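Local coordinates for protein arginyl-trna synthetase (PDB 1IQ0) that probably catalyses the ATP-dependent attachment of L-arginine to tRNA(Arg), working as a monomeric class I aminoacyl-tRNA synthetase, at residues G34-P39 and D508-E513; I442-V447 and V527-L532; G470-Y475 and S538-Y543; T499-A504 and A545-Q550. All blocks are in the same frame, centred on the assembly; numbering follows the deposited sequence.

Starting from the N terminus, the chain lays down the first halves of all four contacts in order, 34-39, 442-447, 470-475 and 499-504, before any of them is closed. The second halves follow in the same order, so every pair crosses and none nests. Interaction 1 closes the longest loop, joining the N-terminal antiparallel sheet to the turn between helices 500-509 and 512-522. Interactions 2 and 3 both use helix 525-544: the former ties it to helix 430-448 of the catalytic region, the latter to helix 470-487. Interaction 4 closes the shortest loop, from the start of helix 500-509 to the hairpin after helix 525-544. A salt bridge from Asp-35 to Arg-503 links interactions 1 and 4.

Interaction 1: residues G34-P39 and D508-E513; sequences GDYGVP and DLLDFE
Tyr-36 meets Asp-511 through its hydroxyl, which donates a hydrogen bond from OH to OD1 at 3.1 Å. A CG anti to the carbonyl carbon (chi1 -67°) sends the Tyr-36 ring out to reach it. The acceptor sits at the ring's edge and in the ring plane, with Asp-511 OD1 also 3.6 Å from Tyr-36 CE2. Seen from the carboxylate, the hydroxyl comes from above, 40° out of its plane, and the two flat groups stand 81° apart. Leu-510 supplies the apolar part of this first shell: its CB lies 3.4 Å from Tyr-36 OH, and the two side chains cross at about a right angle. Tyr-36 begins strand 36-39 of the N-terminal antiparallel sheet, where Asp-35 and Tyr-36 both face Phe-80 in a classic beta bulge. A phenylalanine here would lack the oxygen that meets Leu-510 CB and would probably leave Asp-511 OD1 without its tyrosine donor. On the other side, a type I turn from Leu-509 to Phe-512 presents the partners between two helices of the anticodon-binding region. Farther out, Arg-3 forms a salt bridge with OD1 of Asp-511 and Arg-27 one with OD2.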
loop_
_atom_site.group_PDB
_atom_site.type_symbol
_atom_site.label_atom_id
_atom_site.label_comp_id
_atom_site.label_asym_id
_atom_site.label_seq_id
_atom_site.Cartn_x
_atom_site.Cartn_y
_atom_site.Cartn_z
ATOM N N GLY A 34 16.499 -30.031 -1.069
ATOM C CA GLY A 34 15.967 -29.173 -0.026
ATOM C C GLY A 34 14.763 -28.296 -0.318
ATOM O O GLY A 34 14.253 -28.242 -1.434
ATOM N N ASP A 35 14.321 -27.586 0.715
ATOM C CA ASP A 35 13.173 -26.706 0.615
ATOM C C ASP A 35 13.592 -25.246 0.568
ATOM O O ASP A 35 12.991 -24.439 -0.149
ATOM C CB ASP A 35 12.255 -26.938 1.810
ATOM C CG ASP A 35 11.857 -28.395 1.954
ATOM O OD1 ASP A 35 11.371 -28.974 0.962
ATOM O OD2 ASP A 35 12.025 -28.961 3.051
ATOM N N TYR A 36 14.624 -24.916 1.340
ATOM C CA TYR A 36 15.140 -23.555 1.414
ATOM C C TYR A 36 16.646 -23.517 1.206
ATOM O O TYR A 36 17.359 -24.461 1.540
ATOM C CB TYR A 36 14.812 -22.934 2.774
ATOM C CG TYR A 36 13.338 -22.708 3.006
ATOM C CD1 TYR A 36 12.635 -23.456 3.946
ATOM C CD2 TYR A 36 12.644 -21.751 2.273
ATOM C CE1 TYR A 36 11.267 -23.255 4.149
ATOM C CE2 TYR A 36 11.285 -21.543 2.468
ATOM C CZ TYR A 36 10.602 -22.298 3.407
ATOM O OH TYR A 36 9.257 -22.088 3.595
ATOM N N GLY A 37 17.126 -22.412 0.657
ATOM C CA GLY A 37 18.546 -22.274 0.418
ATOM C C GLY A 37 19.017 -20.843 0.558
ATOM O O GLY A 37 18.237 -19.892 0.463
ATOM N N VAL A 38 20.310 -20.691 0.795
ATOM C CA VAL A 38 20.900 -19.378 0.936
ATOM C C VAL A 38 22.083 -19.298 -0.022
ATOM O O VAL A 38 22.886 -20.231 -0.114
ATOM C CB VAL A 38 21.371 -19.139 2.383
ATOM C CG1 VAL A 38 22.456 -20.143 2.756
ATOM C CG2 VAL A 38 21.868 -17.717 2.533
ATOM N N PRO A 39 22.191 -18.193 -0.775
ATOM C CA PRO A 39 23.291 -18.020 -1.725
ATOM C C PRO A 39 24.539 -17.474 -1.029
ATOM O O PRO A 39 24.434 -16.630 -0.140
ATOM C CB PRO A 39 22.714 -17.024 -2.720
ATOM C CG PRO A 39 21.941 -16.102 -1.811
ATOM C CD PRO A 39 21.239 -17.070 -0.859
ATOM N N ASP A 508 4.081 -24.024 0.754
ATOM C CA ASP A 508 3.712 -22.729 0.183
ATOM C C ASP A 508 3.122 -21.847 1.275
ATOM O O ASP A 508 3.279 -20.627 1.253
ATOM C CB ASP A 508 2.717 -22.892 -0.959
ATOM C CG ASP A 508 3.359 -23.485 -2.189
ATOM O OD1 ASP A 508 4.557 -23.208 -2.408
ATOM O OD2 ASP A 508 2.674 -24.215 -2.930
ATOM N N LEU A 509 2.457 -22.473 2.242
ATOM C CA LEU A 509 1.873 -21.737 3.353
ATOM C C LEU A 509 2.951 -21.124 4.258
ATOM O O LEU A 509 2.715 -20.102 4.905
ATOM C CB LEU A 509 0.969 -22.659 4.169
ATOM C CG LEU A 509 -0.422 -22.890 3.571
ATOM C CD1 LEU A 509 -1.113 -24.051 4.278
ATOM C CD2 LEU A 509 -1.239 -21.610 3.704
ATOM N N LEU A 510 4.128 -21.742 4.295
ATOM C CA LEU A 510 5.215 -21.249 5.132
ATOM C C LEU A 510 5.848 -19.972 4.582
ATOM O O LEU A 510 6.647 -19.340 5.268
ATOM C CB LEU A 510 6.313 -22.310 5.302
ATOM C CG LEU A 510 5.991 -23.646 5.987
ATOM C CD1 LEU A 510 7.295 -24.298 6.414
ATOM C CD2 LEU A 510 5.119 -23.439 7.197
ATOM N N ASP A 511 5.486 -19.597 3.359
ATOM C CA ASP A 511 6.035 -18.397 2.736
ATOM C C ASP A 511 5.183 -17.150 2.930
ATOM O O ASP A 511 5.580 -16.060 2.525
ATOM C CB ASP A 511 6.240 -18.621 1.238
ATOM C CG ASP A 511 7.259 -19.688 0.950
ATOM O OD1 ASP A 511 8.234 -19.796 1.719
ATOM O OD2 ASP A 511 7.100 -20.412 -0.050
ATOM N N PHE A 512 4.020 -17.306 3.549
ATOM C CA PHE A 512 3.116 -16.185 3.764
ATOM C C PHE A 512 3.682 -15.020 4.583
ATOM O O PHE A 512 3.597 -13.861 4.172
ATOM C CB PHE A 512 1.838 -16.672 4.435
ATOM C CG PHE A 512 0.920 -15.560 4.857
ATOM C CD1 PHE A 512 0.329 -14.733 3.908
ATOM C CD2 PHE A 512 0.662 -15.328 6.206
ATOM C CE1 PHE A 512 -0.508 -13.693 4.294
ATOM C CE2 PHE A 512 -0.173 -14.287 6.603
ATOM C CZ PHE A 512 -0.759 -13.469 5.645
ATOM N N GLU A 513 4.240 -15.325 5.749
ATOM C CA GLU A 513 4.779 -14.286 6.607
ATOM C C GLU A 513 5.932 -13.530 5.950
ATOM O O GLU A 513 6.065 -12.319 6.128
ATOM C CB GLU A 513 5.189 -14.885 7.963
ATOM C CG GLU A 513 4.000 -15.500 8.720
ATOM C CD GLU A 513 4.287 -15.780 10.193
ATOM O OE1 GLU A 513 5.322 -16.411 10.501
ATOM O OE2 GLU A 513 3.468 -15.372 11.045
#

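Interaction 2: residues I442-V447 and V527-L532; sequences IRFSMV and VLAQYL
The Phe-444 ring turns an edge to Ala-529, whose carbonyl O lies near the ring plane, 3.5 Å from CZ. This is a helix-to-helix contact between helix 430-448, in the catalytic region, and helix 525-544 of the anticodon-binding region. The alanine methyl instead stands above the ring plane, out beyond the CE1-CZ rim, with Phe-444 CE1 3.9 Å from Ala-529 CB. Phe-444 gets there because its CG is anti to the backbone N (chi1 -165°), a torsion that carries the ring out from the flank of its helix. No hydrogen bond spans the two segments, so the evidence is for apolar packing, perhaps aided by the slightly positive ring C-H groups facing the carbonyl oxygen. Ala-529 points toward the facing helix, and its short side chain lets the backbones come close: the CA atoms of Val-447 and Ala-529 are 7.0 Å apart. Ile-586 also touches the phenyl group, while Leu-532, one turn beyond Ala-529, packs on Leu-577 and Leu-581 of helix 562-583. Val-447 meets the alanine methyl with two neighbouring atoms, CG1 at 4.3 Å and the carbonyl O at 4.1 Å from Ala-529 CB.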
loop_
_atom_site.group_PDB
_atom_site.type_symbol
_atom_site.label_atom_id
_atom_site.label_comp_id
_atom_site.label_asym_id
_atom_site.label_seq_id
_atom_site.Cartn_x
_atom_site.Cartn_y
_atom_site.Cartn_z
ATOM N N ILE A 442 -11.067 -4.731 -8.490
ATOM C CA ILE A 442 -10.445 -3.413 -8.528
ATOM C C ILE A 442 -9.239 -3.275 -7.591
ATOM O O ILE A 442 -8.144 -2.909 -8.036
ATOM C CB ILE A 442 -11.507 -2.323 -8.216
ATOM C CG1 ILE A 442 -12.543 -2.307 -9.344
ATOM C CG2 ILE A 442 -10.836 -0.949 -8.061
ATOM C CD1 ILE A 442 -13.743 -1.427 -9.081
ATOM N N ARG A 443 -9.422 -3.579 -6.309
ATOM C CA ARG A 443 -8.317 -3.475 -5.352
ATOM C C ARG A 443 -7.139 -4.369 -5.709
ATOM O O ARG A 443 -5.979 -3.972 -5.542
ATOM C CB ARG A 443 -8.788 -3.803 -3.932
ATOM C CG ARG A 443 -9.702 -2.757 -3.328
ATOM C CD ARG A 443 -9.043 -1.383 -3.284
ATOM N NE ARG A 443 -8.395 -1.075 -2.009
ATOM C CZ ARG A 443 -7.203 -1.515 -1.636
ATOM N NH1 ARG A 443 -6.488 -2.310 -2.442
ATOM N NH2 ARG A 443 -6.714 -1.149 -0.461
ATOM N N PHE A 444 -7.414 -5.569 -6.213
ATOM C CA PHE A 444 -6.321 -6.474 -6.573
ATOM C C PHE A 444 -5.592 -6.001 -7.823
ATOM O O PHE A 444 -4.367 -6.050 -7.893
ATOM C CB PHE A 444 -6.826 -7.906 -6.804
ATOM C CG PHE A 444 -5.721 -8.926 -6.810
ATOM C CD1 PHE A 444 -5.221 -9.431 -5.617
ATOM C CD2 PHE A 444 -5.128 -9.325 -8.005
ATOM C CE1 PHE A 444 -4.142 -10.318 -5.608
ATOM C CE2 PHE A 444 -4.051 -10.207 -8.009
ATOM C CZ PHE A 444 -3.557 -10.703 -6.808
ATOM N N SER A 445 -6.345 -5.557 -8.822
ATOM C CA SER A 445 -5.740 -5.063 -10.057
ATOM C C SER A 445 -4.804 -3.873 -9.782
ATOM O O SER A 445 -3.687 -3.808 -10.289
ATOM C CB SER A 445 -6.835 -4.629 -11.034
ATOM O OG SER A 445 -6.278 -3.960 -12.155
ATOM N N MET A 446 -5.272 -2.931 -8.978
ATOM C CA MET A 446 -4.487 -1.741 -8.651
ATOM C C MET A 446 -3.186 -2.004 -7.901
ATOM O O MET A 446 -2.283 -1.164 -7.903
ATOM C CB MET A 446 -5.346 -0.767 -7.842
ATOM C CG MET A 446 -6.466 -0.111 -8.646
ATOM S SD MET A 446 -5.773 0.769 -10.075
ATOM C CE MET A 446 -6.037 -0.472 -11.379
ATOM N N VAL A 447 -3.059 -3.174 -7.285
ATOM C CA VAL A 447 -1.854 -3.439 -6.517
ATOM C C VAL A 447 -0.993 -4.652 -6.907
ATOM O O VAL A 447 0.114 -4.816 -6.395
ATOM C CB VAL A 447 -2.227 -3.513 -5.004
ATOM C CG1 VAL A 447 -2.812 -4.887 -4.655
ATOM C CG2 VAL A 447 -1.030 -3.193 -4.168
ATOM N N VAL A 527 4.165 -7.675 -3.835
ATOM C CA VAL A 527 4.821 -8.913 -3.425
ATOM C C VAL A 527 3.809 -9.796 -2.685
ATOM O O VAL A 527 3.823 -11.015 -2.819
ATOM C CB VAL A 527 6.047 -8.633 -2.520
ATOM C CG1 VAL A 527 6.578 -9.937 -1.930
ATOM C CG2 VAL A 527 7.148 -7.956 -3.343
ATOM N N LEU A 528 2.916 -9.177 -1.924
ATOM C CA LEU A 528 1.908 -9.938 -1.198
ATOM C C LEU A 528 0.868 -10.413 -2.204
ATOM O O LEU A 528 0.410 -11.551 -2.152
ATOM C CB LEU A 528 1.217 -9.070 -0.148
ATOM C CG LEU A 528 0.597 -9.756 1.078
ATOM C CD1 LEU A 528 -0.666 -9.010 1.457
ATOM C CD2 LEU A 528 0.287 -11.220 0.815
ATOM N N ALA A 529 0.499 -9.519 -3.116
ATOM C CA ALA A 529 -0.483 -9.832 -4.137
ATOM C C ALA A 529 -0.019 -11.040 -4.933
ATOM O O ALA A 529 -0.785 -11.970 -5.157
ATOM C CB ALA A 529 -0.677 -8.631 -5.064
ATOM N N GLN A 530 1.243 -11.024 -5.349
ATOM C CA GLN A 530 1.798 -12.122 -6.124
ATOM C C GLN A 530 1.817 -13.411 -5.295
ATOM O O GLN A 530 1.533 -14.486 -5.811
ATOM C CB GLN A 530 3.208 -11.772 -6.604
ATOM C CG GLN A 530 3.849 -12.823 -7.502
ATOM C CD GLN A 530 2.987 -13.168 -8.707
ATOM O OE1 GLN A 530 2.588 -12.287 -9.477
ATOM N NE2 GLN A 530 2.691 -14.455 -8.873
ATOM N N TYR A 531 2.149 -13.308 -4.012
ATOM C CA TYR A 531 2.156 -14.494 -3.164
ATOM C C TYR A 531 0.761 -15.123 -3.115
ATOM O O TYR A 531 0.621 -16.348 -3.127
ATOM C CB TYR A 531 2.570 -14.162 -1.726
ATOM C CG TYR A 531 2.317 -15.323 -0.785
ATOM C CD1 TYR A 531 3.130 -16.461 -0.814
ATOM C CD2 TYR A 531 1.222 -15.322 0.084
ATOM C CE1 TYR A 531 2.856 -17.573 -0.001
ATOM C CE2 TYR A 531 0.938 -16.432 0.900
ATOM C CZ TYR A 531 1.763 -17.553 0.847
ATOM O OH TYR A 531 1.495 -18.654 1.636
ATOM N N LEU A 532 -0.265 -14.281 -3.042
ATOM C CA LEU A 532 -1.634 -14.776 -2.970
ATOM C C LEU A 532 -2.045 -15.497 -4.249
ATOM O O LEU A 532 -2.792 -16.469 -4.198
ATOM C CB LEU A 532 -2.599 -13.630 -2.662
ATOM C CG LEU A 532 -2.438 -13.008 -1.267
ATOM C CD1 LEU A 532 -3.492 -11.921 -1.074
ATOM C CD2 LEU A 532 -2.584 -14.081 -0.189
#

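Interaction 3: residues G470-Y475 and S538-Y543; sequences GPYVQY and SWNAYY
Helices 470-487 and 525-544 pack together in the helical anticodon-binding region, and at its surface a Tyr-472 to Asn-540 pair bridges them. Asn-540 ND2 donates to Tyr-472 OH at 3.1 Å, with an N-H...O angle of 156° and the hydroxyl oxygen lying in the amide plane. The amide nitrogen approaches the phenol obliquely, Asn-540 ND2 lying 3.3 Å from Tyr-472 CZ, and the ring and amide planes are 62° apart. Tyr-472 is placed for this by a CG anti to its own backbone nitrogen (chi1 176°), which lays the ring out toward helix 525-544, where Leu-533, Ala-536 and Ala-537 pack against it. A second path runs through a water: it accepts from Asn-540 ND2 at 3.0 Å and donates to the carbonyl O of Tyr-472 at 2.9 Å. The same water lies at the edge of the Tyr-475 ring, in its plane. The other end of the amide is used as well, since Asn-540 OD1 accepts from Arg-479. These partners are likely to fix which way round the amide sits: turning it over would probably bring its NH2 against Arg-479, donor to donor, though the hydroxyl and the water could adapt.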
loop_
_atom_site.group_PDB
_atom_site.type_symbol
_atom_site.label_atom_id
_atom_site.label_comp_id
_atom_site.label_asym_id
_atom_site.label_seq_id
_atom_site.Cartn_x
_atom_site.Cartn_y
_atom_site.Cartn_z
ATOM N N GLY A 470 -8.289 -10.659 -8.444
ATOM C CA GLY A 470 -8.780 -10.713 -7.077
ATOM C C GLY A 470 -9.864 -11.772 -6.948
ATOM O O GLY A 470 -9.862 -12.554 -5.996
ATOM N N PRO A 471 -10.826 -11.816 -7.881
ATOM C CA PRO A 471 -11.890 -12.827 -7.802
ATOM C C PRO A 471 -11.325 -14.257 -7.797
ATOM O O PRO A 471 -11.881 -15.142 -7.153
ATOM C CB PRO A 471 -12.734 -12.527 -9.036
ATOM C CG PRO A 471 -12.622 -11.021 -9.135
ATOM C CD PRO A 471 -11.132 -10.810 -8.915
ATOM N N TYR A 472 -10.220 -14.470 -8.511
ATOM C CA TYR A 472 -9.560 -15.779 -8.556
ATOM C C TYR A 472 -9.171 -16.184 -7.137
ATOM O O TYR A 472 -9.499 -17.282 -6.685
ATOM C CB TYR A 472 -8.300 -15.717 -9.426
ATOM C CG TYR A 472 -7.474 -16.994 -9.465
ATOM C CD1 TYR A 472 -7.905 -18.117 -10.184
ATOM C CD2 TYR A 472 -6.250 -17.070 -8.804
ATOM C CE1 TYR A 472 -7.133 -19.273 -10.240
ATOM C CE2 TYR A 472 -5.472 -18.214 -8.852
ATOM C CZ TYR A 472 -5.913 -19.313 -9.570
ATOM O OH TYR A 472 -5.122 -20.442 -9.620
ATOM N N VAL A 473 -8.479 -15.291 -6.432
ATOM C CA VAL A 473 -8.060 -15.574 -5.063
ATOM C C VAL A 473 -9.280 -15.705 -4.151
ATOM O O VAL A 473 -9.315 -16.567 -3.263
ATOM C CB VAL A 473 -7.129 -14.467 -4.512
ATOM C CG1 VAL A 473 -6.651 -14.833 -3.109
ATOM C CG2 VAL A 473 -5.941 -14.267 -5.456
ATOM N N GLN A 474 -10.286 -14.858 -4.364
ATOM C CA GLN A 474 -11.491 -14.926 -3.542
ATOM C C GLN A 474 -12.176 -16.286 -3.716
ATOM O O GLN A 474 -12.642 -16.884 -2.747
ATOM C CB GLN A 474 -12.470 -13.807 -3.915
ATOM C CG GLN A 474 -12.021 -12.385 -3.551
ATOM C CD GLN A 474 -13.049 -11.337 -3.963
ATOM O OE1 GLN A 474 -13.494 -11.309 -5.112
ATOM N NE2 GLN A 474 -13.430 -10.473 -3.029
ATOM N N TYR A 475 -12.221 -16.775 -4.952
ATOM C CA TYR A 475 -12.858 -18.057 -5.241
ATOM C C TYR A 475 -12.136 -19.216 -4.545
ATOM O O TYR A 475 -12.770 -20.144 -4.046
ATOM C CB TYR A 475 -12.897 -18.307 -6.751
ATOM C CG TYR A 475 -13.735 -19.507 -7.121
ATOM C CD1 TYR A 475 -15.124 -19.481 -6.973
ATOM C CD2 TYR A 475 -13.142 -20.685 -7.574
ATOM C CE1 TYR A 475 -15.901 -20.598 -7.267
ATOM C CE2 TYR A 475 -13.910 -21.811 -7.868
ATOM C CZ TYR A 475 -15.288 -21.761 -7.712
ATOM O OH TYR A 475 -16.051 -22.871 -7.993
ATOM N N SER A 538 -1.612 -22.901 -5.971
ATOM C CA SER A 538 -1.179 -24.109 -5.272
ATOM C C SER A 538 -2.398 -24.825 -4.686
ATOM O O SER A 538 -2.496 -26.050 -4.735
ATOM C CB SER A 538 -0.202 -23.735 -4.154
ATOM O OG SER A 538 0.206 -24.874 -3.420
ATOM N N TRP A 539 -3.322 -24.056 -4.124
ATOM C CA TRP A 539 -4.535 -24.632 -3.561
ATOM C C TRP A 539 -5.372 -25.299 -4.659
ATOM O O TRP A 539 -5.873 -26.402 -4.478
ATOM C CB TRP A 539 -5.360 -23.550 -2.862
ATOM C CG TRP A 539 -6.796 -23.915 -2.681
ATOM C CD1 TRP A 539 -7.867 -23.362 -3.325
ATOM C CD2 TRP A 539 -7.323 -24.941 -1.833
ATOM N NE1 TRP A 539 -9.031 -23.979 -2.931
ATOM C CE2 TRP A 539 -8.727 -24.954 -2.015
ATOM C CE3 TRP A 539 -6.749 -25.851 -0.939
ATOM C CZ2 TRP A 539 -9.566 -25.846 -1.333
ATOM C CZ3 TRP A 539 -7.587 -26.741 -0.258
ATOM C CH2 TRP A 539 -8.979 -26.728 -0.463
ATOM N N ASN A 540 -5.516 -24.633 -5.796
ATOM C CA ASN A 540 -6.286 -25.196 -6.895
ATOM C C ASN A 540 -5.692 -26.488 -7.467
ATOM O O ASN A 540 -6.425 -27.443 -7.726
ATOM C CB ASN A 540 -6.464 -24.154 -8.007
ATOM C CG ASN A 540 -7.533 -23.132 -7.668
ATOM O OD1 ASN A 540 -8.572 -23.473 -7.107
ATOM N ND2 ASN A 540 -7.290 -21.881 -8.014
ATOM N N ALA A 541 -4.376 -26.519 -7.663
ATOM C CA ALA A 541 -3.717 -27.712 -8.184
ATOM C C ALA A 541 -3.900 -28.840 -7.166
ATOM O O ALA A 541 -4.121 -29.994 -7.524
ATOM C CB ALA A 541 -2.225 -27.440 -8.405
ATOM N N TYR A 542 -3.802 -28.486 -5.891
ATOM C CA TYR A 542 -3.966 -29.441 -4.808
ATOM C C TYR A 542 -5.394 -30.002 -4.834
ATOM O O TYR A 542 -5.595 -31.213 -4.815
ATOM C CB TYR A 542 -3.700 -28.742 -3.472
ATOM C CG TYR A 542 -3.936 -29.586 -2.241
ATOM C CD1 TYR A 542 -3.023 -30.578 -1.860
ATOM C CD2 TYR A 542 -5.054 -29.370 -1.431
ATOM C CE1 TYR A 542 -3.213 -31.322 -0.703
ATOM C CE2 TYR A 542 -5.256 -30.110 -0.273
ATOM C CZ TYR A 542 -4.327 -31.086 0.086
ATOM O OH TYR A 542 -4.510 -31.805 1.246
ATOM N N TYR A 543 -6.382 -29.112 -4.894
ATOM C CA TYR A 543 -7.787 -29.526 -4.916
ATOM C C TYR A 543 -8.156 -30.363 -6.148
ATOM O O TYR A 543 -8.881 -31.349 -6.042
ATOM C CB TYR A 543 -8.694 -28.299 -4.873
ATOM C CG TYR A 543 -10.177 -28.626 -4.900
ATOM C CD1 TYR A 543 -10.877 -28.878 -3.719
ATOM C CD2 TYR A 543 -10.880 -28.666 -6.106
ATOM C CE1 TYR A 543 -12.236 -29.155 -3.736
ATOM C CE2 TYR A 543 -12.249 -28.946 -6.133
ATOM C CZ TYR A 543 -12.916 -29.189 -4.943
ATOM O OH TYR A 543 -14.257 -29.477 -4.957
HETATM O O HOH W 1 -9.617 -19.956 -7.866
#

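Interaction 4: residues T499-A504 and A545-Q550; sequences TPYERA and ARENGQ
Tyr-501 and Glu-547 share a first torsion, each CG anti to the carbonyl carbon (chi1 -72° for the tyrosine), and with the glutamate chain extended beyond CG they meet from opposite directions. Tyr-501 OH donates to Glu-547 OE2 at a short 2.5 Å. That oxygen lies at the ring's edge, in its plane, and is met on its anti side, 23° out of the carboxylate plane; the planes of ring and carboxylate are 49° apart. Beside this bond, Ala-545 CB rests obliquely against the ring, 3.4 Å from Tyr-501 CE2. A valine in place of Tyr-501 would probably leave Glu-547 OE2 without its hydroxyl mate and open a gap over the Ala-545 methyl. The glutamate belongs to a beta hairpin closed by a type I' turn from Glu-547 to Gln-550. The tyrosine is held in the first turn of helix 500-509, where Thr-499 and Glu-502 form a capping box, with Thr-499 N giving to Glu-502 OE2 at 2.9 Å; Thr-499 OG1 also accepts a capping bond from Tyr-501 N at 3.2 Å. A phenol that probably keeps its proton, paired with a carboxylate at the surface, ties hairpin to helix start, probably without neutralising the glutamate's charge.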
loop_
_atom_site.group_PDB
_atom_site.type_symbol
_atom_site.label_atom_id
_atom_site.label_comp_id
_atom_site.label_asym_id
_atom_site.label_seq_id
_atom_site.Cartn_x
_atom_site.Cartn_y
_atom_site.Cartn_z
ATOM N N THR A 499 0.811 -36.914 2.637
ATOM C CA THR A 499 1.364 -37.340 1.352
ATOM C C THR A 499 2.137 -36.143 0.777
ATOM O O THR A 499 2.090 -35.051 1.335
ATOM C CB THR A 499 0.242 -37.734 0.342
ATOM O OG1 THR A 499 -0.455 -36.554 -0.092
ATOM C CG2 THR A 499 -0.769 -38.695 0.998
ATOM N N PRO A 500 2.866 -36.337 -0.335
ATOM C CA PRO A 500 3.615 -35.232 -0.939
ATOM C C PRO A 500 2.708 -34.039 -1.279
ATOM O O PRO A 500 3.188 -32.909 -1.404
ATOM C CB PRO A 500 4.226 -35.872 -2.184
ATOM C CG PRO A 500 4.496 -37.280 -1.724
ATOM C CD PRO A 500 3.205 -37.617 -0.986
ATOM N N TYR A 501 1.404 -34.288 -1.430
ATOM C CA TYR A 501 0.456 -33.211 -1.738
ATOM C C TYR A 501 0.288 -32.294 -0.532
ATOM O O TYR A 501 0.236 -31.073 -0.680
ATOM C CB TYR A 501 -0.923 -33.763 -2.112
ATOM C CG TYR A 501 -1.001 -34.432 -3.467
ATOM C CD1 TYR A 501 -1.005 -35.821 -3.581
ATOM C CD2 TYR A 501 -1.094 -33.673 -4.635
ATOM C CE1 TYR A 501 -1.104 -36.444 -4.830
ATOM C CE2 TYR A 501 -1.195 -34.284 -5.887
ATOM C CZ TYR A 501 -1.201 -35.672 -5.973
ATOM O OH TYR A 501 -1.314 -36.276 -7.203
ATOM N N GLU A 502 0.169 -32.882 0.658
ATOM C CA GLU A 502 0.023 -32.090 1.874
ATOM C C GLU A 502 1.312 -31.304 2.123
ATOM O O GLU A 502 1.271 -30.123 2.459
ATOM C CB GLU A 502 -0.248 -32.986 3.091
ATOM C CG GLU A 502 -1.686 -33.456 3.240
ATOM C CD GLU A 502 -2.126 -34.344 2.100
ATOM O OE1 GLU A 502 -3.092 -33.963 1.407
ATOM O OE2 GLU A 502 -1.503 -35.418 1.896
ATOM N N ARG A 503 2.447 -31.972 1.947
ATOM C CA ARG A 503 3.746 -31.347 2.174
ATOM C C ARG A 503 3.978 -30.147 1.267
ATOM O O ARG A 503 4.336 -29.069 1.735
ATOM C CB ARG A 503 4.867 -32.371 1.972
ATOM C CG ARG A 503 6.256 -31.820 2.271
ATOM C CD ARG A 503 7.356 -32.821 1.943
ATOM N NE ARG A 503 8.670 -32.182 1.908
ATOM C CZ ARG A 503 9.332 -31.765 2.981
ATOM N NH1 ARG A 503 8.807 -31.925 4.187
ATOM N NH2 ARG A 503 10.514 -31.180 2.850
ATOM N N ALA A 504 3.774 -30.338 -0.033
ATOM C CA ALA A 504 3.965 -29.269 -1.006
ATOM C C ALA A 504 3.084 -28.057 -0.696
ATOM O O ALA A 504 3.542 -26.922 -0.768
ATOM C CB ALA A 504 3.670 -29.787 -2.420
ATOM N N ALA A 545 -6.119 -32.203 -8.086
ATOM C CA ALA A 545 -5.311 -33.400 -8.325
ATOM C C ALA A 545 -6.131 -34.685 -8.410
ATOM O O ALA A 545 -7.047 -34.905 -7.612
ATOM C CB ALA A 545 -4.246 -33.539 -7.241
ATOM N N ARG A 546 -5.783 -35.524 -9.385
ATOM C CA ARG A 546 -6.434 -36.811 -9.609
ATOM C C ARG A 546 -5.378 -37.846 -10.001
ATOM O O ARG A 546 -4.343 -37.501 -10.576
ATOM C CB ARG A 546 -7.480 -36.713 -10.732
ATOM C CG ARG A 546 -8.713 -35.865 -10.389
ATOM C CD ARG A 546 -9.683 -35.795 -11.570
ATOM N NE ARG A 546 -10.311 -37.088 -11.853
ATOM C CZ ARG A 546 -11.280 -37.633 -11.118
ATOM N NH1 ARG A 546 -11.753 -37.003 -10.047
ATOM N NH2 ARG A 546 -11.769 -38.822 -11.447
ATOM N N GLU A 547 -5.647 -39.109 -9.676
ATOM C CA GLU A 547 -4.760 -40.221 -9.998
ATOM C C GLU A 547 -5.568 -41.514 -10.007
ATOM O O GLU A 547 -6.450 -41.713 -9.165
ATOM C CB GLU A 547 -3.634 -40.359 -8.967
ATOM C CG GLU A 547 -2.576 -39.269 -9.015
ATOM C CD GLU A 547 -1.377 -39.597 -8.140
ATOM O OE1 GLU A 547 -0.768 -40.669 -8.357
ATOM O OE2 GLU A 547 -1.043 -38.791 -7.241
ATOM N N ASN A 548 -5.262 -42.383 -10.965
ATOM C CA ASN A 548 -5.933 -43.669 -11.087
ATOM C C ASN A 548 -7.450 -43.538 -11.135
ATOM O O ASN A 548 -8.161 -44.296 -10.490
ATOM C CB ASN A 548 -5.511 -44.572 -9.926
ATOM C CG ASN A 548 -4.020 -44.870 -9.941
ATOM O OD1 ASN A 548 -3.411 -45.119 -8.903
ATOM N ND2 ASN A 548 -3.429 -44.854 -11.129
ATOM N N GLY A 549 -7.924 -42.561 -11.901
ATOM C CA GLY A 549 -9.349 -42.341 -12.052
ATOM C C GLY A 549 -10.103 -41.829 -10.837
ATOM O O GLY A 549 -11.317 -41.984 -10.765
ATOM N N GLN A 550 -9.410 -41.220 -9.881
ATOM C CA GLN A 550 -10.095 -40.702 -8.701
ATOM C C GLN A 550 -9.378 -39.499 -8.093
ATOM O O GLN A 550 -8.208 -39.241 -8.386
ATOM C CB GLN A 550 -10.235 -41.803 -7.649
ATOM C CG GLN A 550 -8.918 -42.276 -7.078
ATOM C CD GLN A 550 -9.074 -43.463 -6.144
ATOM O OE1 GLN A 550 -8.095 -43.960 -5.585
ATOM N NE2 GLN A 550 -10.307 -43.926 -5.972
#